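Local coordinates for protein alpha-rhamnosidase (Dictyoglomus thermophilum, PDB 6I60) that probably hydrolyses terminal non-reducing alpha-L-rhamnose residues in alpha-L-rhamnosides, and has been applied to the selective derhamnosylation of natural flavonoids, at residues 881-886 against 938-943; 893-898 against 927-932; 473-478 against 779-784; 573-578 against 842-847. One frame throughout, in Å; residues are numbered along the deposited sequence.

Contact 1 of 4, residues 881-886 against 938-943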
loop_
_atom_site.group_PDB
_atom_site.type_symbol
_atom_site.label_atom_id
_atom_site.label_comp_id
_atom_site.label_asym_id
_atom_site.label_seq_id
_atom_site.Cartn_x
_atom_site.Cartn_y
_atom_site.Cartn_z
ATOM N N ILE A 881 -13.792 -29.356 24.296
ATOM C CA ILE A 881 -14.548 -28.177 23.886
ATOM C C ILE A 881 -13.809 -27.468 22.760
ATOM O O ILE A 881 -12.595 -27.248 22.847
ATOM C CB ILE A 881 -14.780 -27.220 25.067
ATOM C CG1 ILE A 881 -15.289 -27.988 26.288
ATOM C CG2 ILE A 881 -15.749 -26.113 24.674
ATOM C CD1 ILE A 881 -14.500 -27.731 27.545
ATOM N N PHE A 882 -14.541 -27.105 21.710
ATOM C CA PHE A 882 -14.046 -26.214 20.664
ATOM C C PHE A 882 -14.795 -24.893 20.792
ATOM O O PHE A 882 -15.983 -24.814 20.464
ATOM C CB PHE A 882 -14.231 -26.820 19.274
ATOM C CG PHE A 882 -13.683 -25.963 18.166
ATOM C CD1 PHE A 882 -12.314 -25.804 18.008
ATOM C CD2 PHE A 882 -14.533 -25.306 17.290
ATOM C CE1 PHE A 882 -11.804 -25.011 16.995
ATOM C CE2 PHE A 882 -14.028 -24.513 16.274
ATOM C CZ PHE A 882 -12.663 -24.364 16.128
ATOM N N SER A 883 -14.107 -23.865 21.275
ATOM C CA SER A 883 -14.717 -22.564 21.492
ATOM C C SER A 883 -14.641 -21.716 20.226
ATOM O O SER A 883 -13.797 -21.929 19.354
ATOM C CB SER A 883 -14.036 -21.833 22.652
ATOM O OG SER A 883 -14.209 -22.530 23.873
ATOM N N MET A 884 -15.544 -20.741 20.138
ATOM C CA MET A 884 -15.551 -19.814 19.014
ATOM C C MET A 884 -16.303 -18.554 19.410
ATOM O O MET A 884 -17.452 -18.632 19.855
ATOM C CB MET A 884 -16.187 -20.450 17.774
ATOM C CG MET A 884 -15.702 -19.853 16.467
ATOM S SD MET A 884 -16.474 -20.613 15.030
ATOM C CE MET A 884 -16.682 -22.292 15.605
ATOM N N ARG A 885 -15.657 -17.400 19.248
ATOM C CA ARG A 885 -16.267 -16.108 19.541
ATOM C C ARG A 885 -16.098 -15.202 18.333
ATOM O O ARG A 885 -14.969 -14.934 17.910
ATOM C CB ARG A 885 -15.645 -15.462 20.782
ATOM C CG ARG A 885 -16.319 -14.166 21.196
ATOM C CD ARG A 885 -15.474 -13.387 22.187
ATOM N NE ARG A 885 -16.255 -12.372 22.888
ATOM C CZ ARG A 885 -16.305 -11.091 22.538
ATOM N NH1 ARG A 885 -15.616 -10.661 21.489
ATOM N NH2 ARG A 885 -17.043 -10.241 23.238
ATOM N N ILE A 886 -17.216 -14.731 17.782
ATOM C CA ILE A 886 -17.196 -13.882 16.600
ATOM C C ILE A 886 -17.839 -12.543 16.935
ATOM O O ILE A 886 -18.568 -12.399 17.921
ATOM C CB ILE A 886 -17.907 -14.535 15.396
ATOM C CG1 ILE A 886 -19.413 -14.624 15.651
ATOM C CG2 ILE A 886 -17.322 -15.911 15.112
ATOM C CD1 ILE A 886 -20.236 -14.795 14.391
ATOM N N ASN A 938 -20.869 -16.310 21.174
ATOM C CA ASN A 938 -19.964 -17.341 21.667
ATOM C C ASN A 938 -20.587 -18.702 21.394
ATOM O O ASN A 938 -21.696 -18.985 21.859
ATOM C CB ASN A 938 -19.688 -17.166 23.162
ATOM C CG ASN A 938 -18.969 -15.869 23.475
ATOM O OD1 ASN A 938 -19.559 -14.792 23.415
ATOM N ND2 ASN A 938 -17.688 -15.967 23.811
ATOM N N PHE A 939 -19.875 -19.540 20.645
ATOM C CA PHE A 939 -20.341 -20.872 20.290
ATOM C C PHE A 939 -19.450 -21.923 20.937
ATOM O O PHE A 939 -18.231 -21.747 21.031
ATOM C CB PHE A 939 -20.365 -21.053 18.769
ATOM C CG PHE A 939 -21.233 -20.054 18.058
ATOM C CD1 PHE A 939 -20.675 -18.942 17.447
ATOM C CD2 PHE A 939 -22.608 -20.220 18.010
ATOM C CE1 PHE A 939 -21.471 -18.016 16.795
ATOM C CE2 PHE A 939 -23.410 -19.298 17.359
ATOM C CZ PHE A 939 -22.841 -18.196 16.751
ATOM N N TYR A 940 -20.064 -23.019 21.381
ATOM C CA TYR A 940 -19.375 -24.051 22.150
ATOM C C TYR A 940 -19.734 -25.421 21.592
ATOM O O TYR A 940 -20.843 -25.911 21.824
ATOM C CB TYR A 940 -19.755 -23.974 23.628
ATOM C CG TYR A 940 -19.330 -22.707 24.324
ATOM C CD1 TYR A 940 -20.223 -21.658 24.500
ATOM C CD2 TYR A 940 -18.044 -22.567 24.825
ATOM C CE1 TYR A 940 -19.841 -20.498 25.146
ATOM C CE2 TYR A 940 -17.655 -21.415 25.472
ATOM C CZ TYR A 940 -18.556 -20.384 25.630
ATOM O OH TYR A 940 -18.170 -19.233 26.276
ATOM N N MET A 941 -18.784 -26.070 20.939
ATOM C CA MET A 941 -18.968 -27.415 20.426
ATOM C C MET A 941 -18.306 -28.340 21.408
ATOM O O MET A 941 -17.107 -28.392 21.458
ATOM C CB MET A 941 -18.278 -27.562 19.103
ATOM C CG MET A 941 -19.159 -28.174 18.066
ATOM S SD MET A 941 -18.291 -29.438 17.196
ATOM C CE MET A 941 -19.002 -29.250 15.592
ATOM N N GLU A 942 -19.088 -29.077 22.177
ATOM C CA GLU A 942 -18.540 -29.943 23.210
ATOM C C GLU A 942 -18.626 -31.445 22.924
ATOM O O GLU A 942 -19.371 -31.865 22.063
ATOM C CB GLU A 942 -19.193 -29.599 24.556
ATOM C CG GLU A 942 -18.742 -28.269 25.158
ATOM C CD GLU A 942 -19.824 -27.525 25.929
ATOM O OE1 GLU A 942 -20.927 -28.055 26.085
ATOM O OE2 GLU A 942 -19.577 -26.401 26.398
ATOM N N LYS A 943 -17.833 -32.218 23.665
ATOM C CA LYS A 943 -17.712 -33.693 23.599
ATOM C C LYS A 943 -17.105 -34.245 22.314
ATOM O O LYS A 943 -16.067 -34.905 22.335
ATOM C CB LYS A 943 -19.014 -34.429 23.955
#

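Contact 2 of 4, residues 893-898 against 927-932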
loop_
_atom_site.group_PDB
_atom_site.type_symbol
_atom_site.label_atom_id
_atom_site.label_comp_id
_atom_site.label_asym_id
_atom_site.label_seq_id
_atom_site.Cartn_x
_atom_site.Cartn_y
_atom_site.Cartn_z
ATOM N N GLU A 893 -23.921 -9.437 7.989
ATOM C CA GLU A 893 -24.412 -10.728 8.445
ATOM C C GLU A 893 -23.261 -11.721 8.504
ATOM O O GLU A 893 -22.298 -11.633 7.737
ATOM C CB GLU A 893 -25.531 -11.263 7.536
ATOM C CG GLU A 893 -25.063 -11.747 6.173
ATOM C CD GLU A 893 -26.218 -12.045 5.234
ATOM O OE1 GLU A 893 -26.589 -11.152 4.440
ATOM O OE2 GLU A 893 -26.757 -13.172 5.290
ATOM N N GLY A 894 -23.368 -12.667 9.433
ATOM C CA GLY A 894 -22.332 -13.655 9.665
ATOM C C GLY A 894 -22.801 -15.046 9.287
ATOM O O GLY A 894 -23.972 -15.390 9.459
ATOM N N GLU A 895 -21.874 -15.849 8.770
ATOM C CA GLU A 895 -22.133 -17.237 8.388
ATOM C C GLU A 895 -21.066 -18.095 9.065
ATOM O O GLU A 895 -19.965 -18.264 8.535
ATOM C CB GLU A 895 -22.124 -17.400 6.871
ATOM C CG GLU A 895 -22.458 -18.803 6.393
ATOM C CD GLU A 895 -22.646 -18.877 4.888
ATOM O OE1 GLU A 895 -23.565 -18.210 4.369
ATOM O OE2 GLU A 895 -21.873 -19.605 4.227
ATOM N N VAL A 896 -21.394 -18.630 10.235
ATOM C CA VAL A 896 -20.448 -19.429 11.004
ATOM C C VAL A 896 -20.375 -20.834 10.424
ATOM O O VAL A 896 -21.398 -21.437 10.075
ATOM C CB VAL A 896 -20.853 -19.459 12.489
ATOM C CG1 VAL A 896 -19.691 -19.932 13.345
ATOM C CG2 VAL A 896 -21.324 -18.085 12.930
ATOM N N HIS A 897 -19.158 -21.364 10.318
ATOM C CA HIS A 897 -18.908 -22.718 9.824
ATOM C C HIS A 897 -18.160 -23.472 10.918
ATOM O O HIS A 897 -16.930 -23.562 10.904
ATOM C CB HIS A 897 -18.115 -22.702 8.507
ATOM C CG HIS A 897 -18.915 -22.258 7.322
ATOM N ND1 HIS A 897 -18.423 -22.303 6.035
ATOM C CD2 HIS A 897 -20.169 -21.758 7.228
ATOM C CE1 HIS A 897 -19.340 -21.851 5.200
ATOM N NE2 HIS A 897 -20.409 -21.513 5.898
ATOM N N VAL A 898 -18.910 -24.011 11.874
ATOM C CA VAL A 898 -18.328 -24.780 12.969
ATOM C C VAL A 898 -17.894 -26.139 12.430
ATOM O O VAL A 898 -18.737 -26.912 11.951
ATOM C CB VAL A 898 -19.317 -24.928 14.137
ATOM C CG1 VAL A 898 -18.628 -25.541 15.340
ATOM C CG2 VAL A 898 -19.923 -23.578 14.498
ATOM N N TYR A 927 -19.290 -29.354 8.222
ATOM C CA TYR A 927 -19.449 -28.188 9.074
ATOM C C TYR A 927 -20.864 -28.139 9.641
ATOM O O TYR A 927 -21.765 -28.860 9.203
ATOM C CB TYR A 927 -19.153 -26.891 8.308
ATOM C CG TYR A 927 -17.716 -26.741 7.861
ATOM C CD1 TYR A 927 -16.728 -26.334 8.750
ATOM C CD2 TYR A 927 -17.351 -26.998 6.547
ATOM C CE1 TYR A 927 -15.414 -26.193 8.341
ATOM C CE2 TYR A 927 -16.042 -26.859 6.129
ATOM C CZ TYR A 927 -15.079 -26.457 7.028
ATOM O OH TYR A 927 -13.776 -26.319 6.604
ATOM N N ILE A 928 -21.041 -27.275 10.637
ATOM C CA ILE A 928 -22.353 -26.904 11.157
ATOM C C ILE A 928 -22.546 -25.423 10.862
ATOM O O ILE A 928 -21.745 -24.587 11.302
ATOM C CB ILE A 928 -22.486 -27.195 12.661
ATOM C CG1 ILE A 928 -22.786 -28.679 12.890
ATOM C CG2 ILE A 928 -23.574 -26.333 13.285
ATOM C CD1 ILE A 928 -24.241 -29.055 12.674
ATOM N N VAL A 929 -23.594 -25.101 10.114
ATOM C CA VAL A 929 -23.803 -23.749 9.608
ATOM C C VAL A 929 -24.718 -22.986 10.555
ATOM O O VAL A 929 -25.815 -23.451 10.890
ATOM C CB VAL A 929 -24.386 -23.781 8.186
ATOM C CG1 VAL A 929 -24.571 -22.367 7.660
ATOM C CG2 VAL A 929 -23.485 -24.588 7.266
ATOM N N ILE A 930 -24.266 -21.811 10.985
ATOM C CA ILE A 930 -25.044 -20.909 11.826
ATOM C C ILE A 930 -25.049 -19.540 11.162
ATOM O O ILE A 930 -23.994 -19.034 10.765
ATOM C CB ILE A 930 -24.473 -20.816 13.254
ATOM C CG1 ILE A 930 -24.386 -22.205 13.891
ATOM C CG2 ILE A 930 -25.324 -19.893 14.112
ATOM C CD1 ILE A 930 -23.418 -22.284 15.053
ATOM N N ARG A 931 -26.233 -18.948 11.033
ATOM C CA ARG A 931 -26.403 -17.639 10.418
ATOM C C ARG A 931 -26.820 -16.646 11.492
ATOM O O ARG A 931 -27.838 -16.845 12.163
ATOM C CB ARG A 931 -27.441 -17.691 9.296
ATOM C CG ARG A 931 -26.923 -18.316 8.015
ATOM C CD ARG A 931 -28.060 -18.751 7.107
ATOM N NE ARG A 931 -27.752 -19.994 6.405
ATOM C CZ ARG A 931 -26.926 -20.084 5.367
ATOM N NH1 ARG A 931 -26.317 -19.000 4.901
ATOM N NH2 ARG A 931 -26.709 -21.259 4.792
ATOM N N VAL A 932 -26.031 -15.584 11.656
ATOM C CA VAL A 932 -26.278 -14.564 12.666
ATOM C C VAL A 932 -26.216 -13.190 12.009
ATOM O O VAL A 932 -25.784 -13.039 10.865
ATOM C CB VAL A 932 -25.278 -14.645 13.843
ATOM C CG1 VAL A 932 -25.293 -16.033 14.470
ATOM C CG2 VAL A 932 -23.872 -14.270 13.383
#

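Contact 3 of 4, residues 473-478 against 779-784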
loop_
_atom_site.group_PDB
_atom_site.type_symbol
_atom_site.label_atom_id
_atom_site.label_comp_id
_atom_site.label_asym_id
_atom_site.label_seq_id
_atom_site.Cartn_x
_atom_site.Cartn_y
_atom_site.Cartn_z
ATOM N N GLU A 473 4.231 -20.307 16.946
ATOM C CA GLU A 473 5.087 -19.126 16.989
ATOM C C GLU A 473 5.844 -18.919 15.684
ATOM O O GLU A 473 6.148 -17.775 15.327
ATOM C CB GLU A 473 6.072 -19.224 18.157
ATOM C CG GLU A 473 6.850 -17.941 18.429
ATOM C CD GLU A 473 5.954 -16.777 18.824
ATOM O OE1 GLU A 473 6.378 -15.615 18.640
ATOM O OE2 GLU A 473 4.833 -17.021 19.318
ATOM N N LEU A 474 6.157 -19.999 14.965
ATOM C CA LEU A 474 6.808 -19.853 13.667
ATOM C C LEU A 474 5.906 -19.118 12.683
ATOM O O LEU A 474 6.376 -18.287 11.898
ATOM C CB LEU A 474 7.200 -21.226 13.117
ATOM C CG LEU A 474 7.597 -21.289 11.640
ATOM C CD1 LEU A 474 8.944 -20.625 11.418
ATOM C CD2 LEU A 474 7.623 -22.726 11.151
ATOM N N ILE A 475 4.602 -19.407 12.718
ATOM C CA ILE A 475 3.654 -18.673 11.886
ATOM C C ILE A 475 3.595 -17.210 12.308
ATOM O O ILE A 475 3.527 -16.307 11.464
ATOM C CB ILE A 475 2.267 -19.342 11.946
ATOM C CG1 ILE A 475 2.309 -20.714 11.272
ATOM C CG2 ILE A 475 1.214 -18.469 11.288
ATOM C CD1 ILE A 475 0.987 -21.445 11.301
ATOM N N ASN A 476 3.632 -16.950 13.618
ATOM C CA ASN A 476 3.650 -15.573 14.104
ATOM C C ASN A 476 4.897 -14.836 13.628
ATOM O O ASN A 476 4.839 -13.641 13.314
ATOM C CB ASN A 476 3.566 -15.554 15.631
ATOM C CG ASN A 476 2.246 -16.085 16.149
ATOM O OD1 ASN A 476 1.221 -15.993 15.478
ATOM N ND2 ASN A 476 2.265 -16.644 17.353
ATOM N N LYS A 477 6.037 -15.531 13.571
ATOM C CA LYS A 477 7.258 -14.897 13.087
ATOM C C LYS A 477 7.184 -14.635 11.588
ATOM O O LYS A 477 7.641 -13.590 11.112
ATOM C CB LYS A 477 8.470 -15.761 13.429
ATOM C CG LYS A 477 8.744 -15.888 14.922
ATOM C CD LYS A 477 9.325 -14.603 15.496
ATOM C CE LYS A 477 9.354 -14.633 17.020
ATOM N NZ LYS A 477 9.536 -13.273 17.608
ATOM N N ILE A 478 6.616 -15.573 10.826
ATOM C CA ILE A 478 6.389 -15.331 9.403
ATOM C C ILE A 478 5.433 -14.161 9.217
ATOM O O ILE A 478 5.664 -13.274 8.385
ATOM C CB ILE A 478 5.864 -16.607 8.717
ATOM C CG1 ILE A 478 6.904 -17.725 8.795
ATOM C CG2 ILE A 478 5.497 -16.325 7.264
ATOM C CD1 ILE A 478 6.312 -19.111 8.682
ATOM N N VAL A 779 -2.339 -30.649 4.743
ATOM C CA VAL A 779 -1.148 -30.615 3.901
ATOM C C VAL A 779 -0.594 -29.199 3.819
ATOM O O VAL A 779 0.624 -28.989 3.874
ATOM C CB VAL A 779 -1.472 -31.183 2.506
ATOM C CG1 VAL A 779 -0.270 -31.057 1.582
ATOM C CG2 VAL A 779 -1.925 -32.634 2.615
ATOM N N ALA A 780 -1.475 -28.205 3.697
ATOM C CA ALA A 780 -1.021 -26.821 3.613
ATOM C C ALA A 780 -0.361 -26.376 4.911
ATOM O O ALA A 780 0.645 -25.656 4.888
ATOM C CB ALA A 780 -2.195 -25.906 3.261
ATOM N N TYR A 781 -0.910 -26.794 6.055
ATOM C CA TYR A 781 -0.310 -26.433 7.334
ATOM C C TYR A 781 1.069 -27.061 7.495
ATOM O O TYR A 781 1.989 -26.424 8.024
ATOM C CB TYR A 781 -1.228 -26.851 8.480
ATOM C CG TYR A 781 -0.686 -26.521 9.852
ATOM C CD1 TYR A 781 -0.832 -25.250 10.388
ATOM C CD2 TYR A 781 -0.028 -27.481 10.611
ATOM C CE1 TYR A 781 -0.337 -24.942 11.640
ATOM C CE2 TYR A 781 0.472 -27.183 11.864
ATOM C CZ TYR A 781 0.313 -25.912 12.375
ATOM O OH TYR A 781 0.807 -25.604 13.623
ATOM N N LYS A 782 1.233 -28.310 7.048
ATOM C CA LYS A 782 2.534 -28.963 7.147
ATOM C C LYS A 782 3.564 -28.296 6.248
ATOM O O LYS A 782 4.764 -28.342 6.542
ATOM C CB LYS A 782 2.408 -30.447 6.803
ATOM C CG LYS A 782 1.956 -31.316 7.969
ATOM C CD LYS A 782 2.396 -32.763 7.793
ATOM C CE LYS A 782 3.905 -32.902 7.927
ATOM N NZ LYS A 782 4.289 -34.147 8.651
ATOM N N ILE A 783 3.119 -27.678 5.152
ATOM C CA ILE A 783 4.034 -26.923 4.303
ATOM C C ILE A 783 4.511 -25.669 5.023
ATOM O O ILE A 783 5.701 -25.334 4.996
ATOM C CB ILE A 783 3.355 -26.589 2.962
ATOM C CG1 ILE A 783 3.217 -27.847 2.105
ATOM C CG2 ILE A 783 4.131 -25.519 2.214
ATOM C CD1 ILE A 783 2.085 -27.780 1.100
ATOM N N VAL A 784 3.594 -24.966 5.691
ATOM C CA VAL A 784 3.942 -23.723 6.369
ATOM C C VAL A 784 4.862 -23.995 7.556
ATOM O O VAL A 784 5.820 -23.252 7.798
ATOM C CB VAL A 784 2.661 -22.981 6.792
ATOM C CG1 VAL A 784 2.907 -22.121 8.019
ATOM C CG2 VAL A 784 2.137 -22.133 5.642
#

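Contact 4 of 4, residues 573-578 against 842-847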
loop_
_atom_site.group_PDB
_atom_site.type_symbol
_atom_site.label_atom_id
_atom_site.label_comp_id
_atom_site.label_asym_id
_atom_site.label_seq_id
_atom_site.Cartn_x
_atom_site.Cartn_y
_atom_site.Cartn_z
ATOM N N TYR A 573 -13.314 -3.441 -4.576
ATOM C CA TYR A 573 -14.747 -3.682 -4.482
ATOM C C TYR A 573 -15.065 -4.865 -3.576
ATOM O O TYR A 573 -16.112 -4.875 -2.921
ATOM C CB TYR A 573 -15.337 -3.910 -5.877
ATOM C CG TYR A 573 -16.767 -4.398 -5.856
ATOM C CD1 TYR A 573 -17.803 -3.552 -5.484
ATOM C CD2 TYR A 573 -17.081 -5.706 -6.196
ATOM C CE1 TYR A 573 -19.114 -3.993 -5.455
ATOM C CE2 TYR A 573 -18.389 -6.156 -6.173
ATOM C CZ TYR A 573 -19.401 -5.295 -5.799
ATOM O OH TYR A 573 -20.705 -5.732 -5.770
ATOM N N GLN A 574 -14.173 -5.856 -3.514
ATOM C CA GLN A 574 -14.448 -7.053 -2.724
ATOM C C GLN A 574 -14.340 -6.771 -1.230
ATOM O O GLN A 574 -15.196 -7.205 -0.449
ATOM C CB GLN A 574 -13.492 -8.176 -3.130
ATOM C CG GLN A 574 -13.566 -9.420 -2.254
ATOM C CD GLN A 574 -12.493 -10.447 -2.593
ATOM O OE1 GLN A 574 -11.365 -10.095 -2.939
ATOM N NE2 GLN A 574 -12.844 -11.727 -2.492
ATOM N N TYR A 575 -13.305 -6.043 -0.813
ATOM C CA TYR A 575 -13.030 -5.834 0.602
ATOM C C TYR A 575 -13.505 -4.485 1.124
ATOM O O TYR A 575 -13.484 -4.270 2.341
ATOM C CB TYR A 575 -11.528 -5.986 0.872
ATOM C CG TYR A 575 -11.065 -7.427 0.887
ATOM C CD1 TYR A 575 -11.361 -8.260 1.959
ATOM C CD2 TYR A 575 -10.339 -7.955 -0.172
ATOM C CE1 TYR A 575 -10.943 -9.578 1.978
ATOM C CE2 TYR A 575 -9.918 -9.273 -0.163
ATOM C CZ TYR A 575 -10.223 -10.079 0.914
ATOM O OH TYR A 575 -9.805 -11.389 0.928
ATOM N N TYR A 576 -13.933 -3.576 0.249
ATOM C CA TYR A 576 -14.434 -2.279 0.679
ATOM C C TYR A 576 -15.808 -1.930 0.129
ATOM O O TYR A 576 -16.421 -0.977 0.625
ATOM C CB TYR A 576 -13.454 -1.164 0.285
ATOM C CG TYR A 576 -12.088 -1.277 0.921
ATOM C CD1 TYR A 576 -11.032 -1.865 0.237
ATOM C CD2 TYR A 576 -11.850 -0.787 2.198
ATOM C CE1 TYR A 576 -9.776 -1.968 0.813
ATOM C CE2 TYR A 576 -10.598 -0.884 2.781
ATOM C CZ TYR A 576 -9.565 -1.476 2.083
ATOM O OH TYR A 576 -8.317 -1.580 2.655
ATOM N N GLY A 577 -16.311 -2.654 -0.864
ATOM C CA GLY A 577 -17.603 -2.330 -1.446
ATOM C C GLY A 577 -17.624 -1.022 -2.207
ATOM O O GLY A 577 -18.604 -0.272 -2.115
ATOM N N ASP A 578 -16.565 -0.728 -2.954
ATOM C CA ASP A 578 -16.448 0.503 -3.733
ATOM C C ASP A 578 -16.645 0.142 -5.203
ATOM O O ASP A 578 -15.681 -0.085 -5.936
ATOM C CB ASP A 578 -15.098 1.176 -3.495
ATOM C CG ASP A 578 -14.990 2.522 -4.185
ATOM O OD1 ASP A 578 -16.038 3.067 -4.586
ATOM O OD2 ASP A 578 -13.859 3.035 -4.324
ATOM N N PRO A 842 -19.277 -8.751 -1.225
ATOM C CA PRO A 842 -18.400 -7.575 -1.297
ATOM C C PRO A 842 -18.753 -6.522 -0.254
ATOM O O PRO A 842 -19.906 -6.390 0.166
ATOM C CB PRO A 842 -18.626 -7.053 -2.720
ATOM C CG PRO A 842 -19.049 -8.254 -3.490
ATOM C CD PRO A 842 -19.848 -9.096 -2.539
ATOM N N GLY A 843 -17.737 -5.775 0.169
ATOM C CA GLY A 843 -17.922 -4.802 1.226
ATOM C C GLY A 843 -18.159 -5.400 2.591
ATOM O O GLY A 843 -18.642 -4.702 3.485
ATOM N N TRP A 844 -17.824 -6.680 2.777
ATOM C CA TRP A 844 -18.089 -7.405 4.019
ATOM C C TRP A 844 -19.576 -7.403 4.366
ATOM O O TRP A 844 -19.950 -7.438 5.540
ATOM C CB TRP A 844 -17.266 -6.847 5.186
ATOM C CG TRP A 844 -15.782 -6.984 5.011
ATOM C CD1 TRP A 844 -14.916 -6.026 4.567
ATOM C CD2 TRP A 844 -14.988 -8.147 5.280
ATOM N NE1 TRP A 844 -13.634 -6.520 4.542
ATOM C CE2 TRP A 844 -13.651 -7.821 4.974
ATOM C CE3 TRP A 844 -15.277 -9.433 5.747
ATOM C CZ2 TRP A 844 -12.606 -8.732 5.122
ATOM C CZ3 TRP A 844 -14.239 -10.337 5.891
ATOM C CH2 TRP A 844 -12.920 -9.982 5.581
ATOM N N ASN A 845 -20.435 -7.355 3.344
ATOM C CA ASN A 845 -21.872 -7.431 3.586
ATOM C C ASN A 845 -22.253 -8.760 4.222
ATOM O O ASN A 845 -23.183 -8.820 5.034
ATOM C CB ASN A 845 -22.640 -7.219 2.281
ATOM C CG ASN A 845 -23.144 -5.796 2.125
ATOM O OD1 ASN A 845 -24.209 -5.442 2.631
ATOM N ND2 ASN A 845 -22.376 -4.969 1.423
ATOM N N LYS A 846 -21.545 -9.830 3.868
ATOM C CA LYS A 846 -21.662 -11.119 4.534
ATOM C C LYS A 846 -20.264 -11.589 4.897
ATOM O O LYS A 846 -19.341 -11.491 4.082
ATOM C CB LYS A 846 -22.365 -12.149 3.645
ATOM C CG LYS A 846 -22.418 -13.551 4.233
ATOM C CD LYS A 846 -23.510 -14.383 3.580
ATOM C CE LYS A 846 -24.386 -15.067 4.620
ATOM N NZ LYS A 846 -25.612 -15.652 4.007
ATOM N N ILE A 847 -20.105 -12.080 6.122
ATOM C CA ILE A 847 -18.825 -12.560 6.622
ATOM C C ILE A 847 -18.921 -14.062 6.836
ATOM O O ILE A 847 -19.922 -14.561 7.364
ATOM C CB ILE A 847 -18.425 -11.840 7.925
ATOM C CG1 ILE A 847 -18.727 -10.344 7.818
ATOM C CG2 ILE A 847 -16.956 -12.075 8.240
ATOM C CD1 ILE A 847 -18.512 -9.592 9.105
#

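Contact 1 of 4, residues 881-886 against 938-943
F882 with M941 and M884 with F939 are hydrogen-bonded antiparallel pairs, and their side chains form the tightly packed face. F882 N meets M941 O at 2.9 Å, and M941 N returns to F882 O. F939 N reaches M884 O at 2.7 Å, but the return bond from M884 N to F939 O is weak, bent to 127°. F882 CB and M941 CB lie 4.1 Å apart before the two side chains diverge; I886 CG1 approaches the F939 ring at its edge, 4.1 Å from CE1. V896, V898, I930 and V932 of the facing sheet close over this side, as in a beta-sandwich. The other face is looser and partly exposed. R885, its CG anti to the backbone N (chi1 -175°), runs alongside N938, with R885 CG 3.5 Å from N938 ND2 and the guanidinium and amide planes 70° apart. At the strand end, I881 CG1 lies 3.6 Å from E942 CG. The chemistry is thus two-sided: apolar carbon and sulfur face the sandwich interior, while polar groups border solvent.

Contact 2 of 4, residues 893-898 against 927-932
G894 with V932, V896 with I930 and V898 with I928 are successive hydrogen-bonded antiparallel pairs, each joined by two backbone bonds, on strands whose axes approach to 4.4 Å at 158°. They form part of one sheet of the C-terminal beta-sandwich. On its inner face V896 and I930 stand side by side, CB to CB 3.9 Å, and V898 CG2 reaches diagonally to I930 CD1 at 3.8 Å; M884, F939 and M941 of the other sheet pack against this layer. The outer face is mostly polar, with V929 among the charged side chains. E895 is extended, with CG anti to the backbone N (chi1 -177°), and its OE1 forms a salt bridge with R931 NH1 at 2.9 Å. The carboxylate and guanidinium planes stand 74° apart, so this is a single-atom contact and not a flat two-point pairing. R931 also bridges to E922 through NH2, and V929 CG1 lies 3.6 Å above one face of its guanidinium, toward the rim. H897 is held between two carboxylates, which would probably stabilise a protonated imidazole; its ND1 bonds to E850. Within the strand, H897 NE2 donates to E895 OE2 at 2.9 Å, using the anti lone pair of that oxygen, while the other oxygen, OE1, is the one that meets R931.

Contact 3 of 4, residues 473-478 against 779-784
I475 meets both V784 and Y781, and its side chain lies at about a right angle to each. Its CG1 sits 3.6 Å from V784 CG1, the branch of the valine anti to the backbone N (chi1 152°), which is the one turned to I475. One carbon further out, I475 CD1 approaches Y781 CE1 at 3.8 Å, obliquely to the ring. L474 touches V784 differently: its CD2 rests against the backbone carbonyl, 3.8 Å from V784 O. No hydrogen bond joins the two helical segments. Their axes are 11.6 Å apart and inclined at 71°, so the segments meet through side chains, with L474 CD2 also reaching a backbone carbonyl. Helix 826-835 packs against the same side chains: F830 and I834 touch I475, and W829 touches V784. The Y781 hydroxyl is tied to D856, so the ring's polar end is held while CE1 meets the isoleucine. Both segments belong to the six-hairpin glycosidase domain, whose family fold is an (alpha/alpha)6 barrel, and this is a buried helix-helix contact within it.

Contact 4 of 4, residues 573-578 against 842-847
P842, Y575 and W844 bury the largest areas here, in two separate packings. P842 lies over one face of the Y573 ring: its CB is 3.9 Å from the ring centroid and 24° off the normal, a CH-pi contact, while P842 CG lies 3.5 Å from Y573 CE2. The second packing joins Y575 and W844. With CG anti to its carbonyl carbon (chi1 -63°), W844 carries its indole to the edge of the Y575 ring, W844 CZ2 lying 3.4 Å from Y575 CD1; the planes are 51° apart, so the rings neither stack nor meet edge to face. Y575 OH bonds to E515. Between these packings G843 N donates to Q574 O at 3.0 Å, from above the carbonyl plane, and G577 N lies 3.4 Å from G843 CA where both glycines have positive phi. N845 ND2 donates to P842 O at 3.1 Å, in the carbonyl plane, spanning the turn. Helix 564-576 thus meets the turn between strands 837-841 and 846-849 of the C-terminal beta domain, implying an attachment that combines ring packing with backbone carbonyl contacts.

How the contacts relate
From the N terminus, contact 3 opens at 473-478 and contact 4 at 573-578; contact 3 closes at 779-784 and contact 4 at 842-847, so their loops cross, though their nearest atoms stay about 17 Å apart. Contact 3 joins helices within the six-hairpin domain, whereas contact 4 ties that domain to the C-terminal beta domain. Contact 1 then opens at 881-886, and contact 2, 893-898 with 927-932, is nested inside it before 938-943 closes contact 1. Contacts 1 and 2 face each other across the sandwich, M884 SD lying 3.7 Å from V896 CG1. Contact 4 adjoins contact 2 in one sheet: I847 N and E893 O are 2.8 Å apart, a probable hydrogen bond between neighbouring strands.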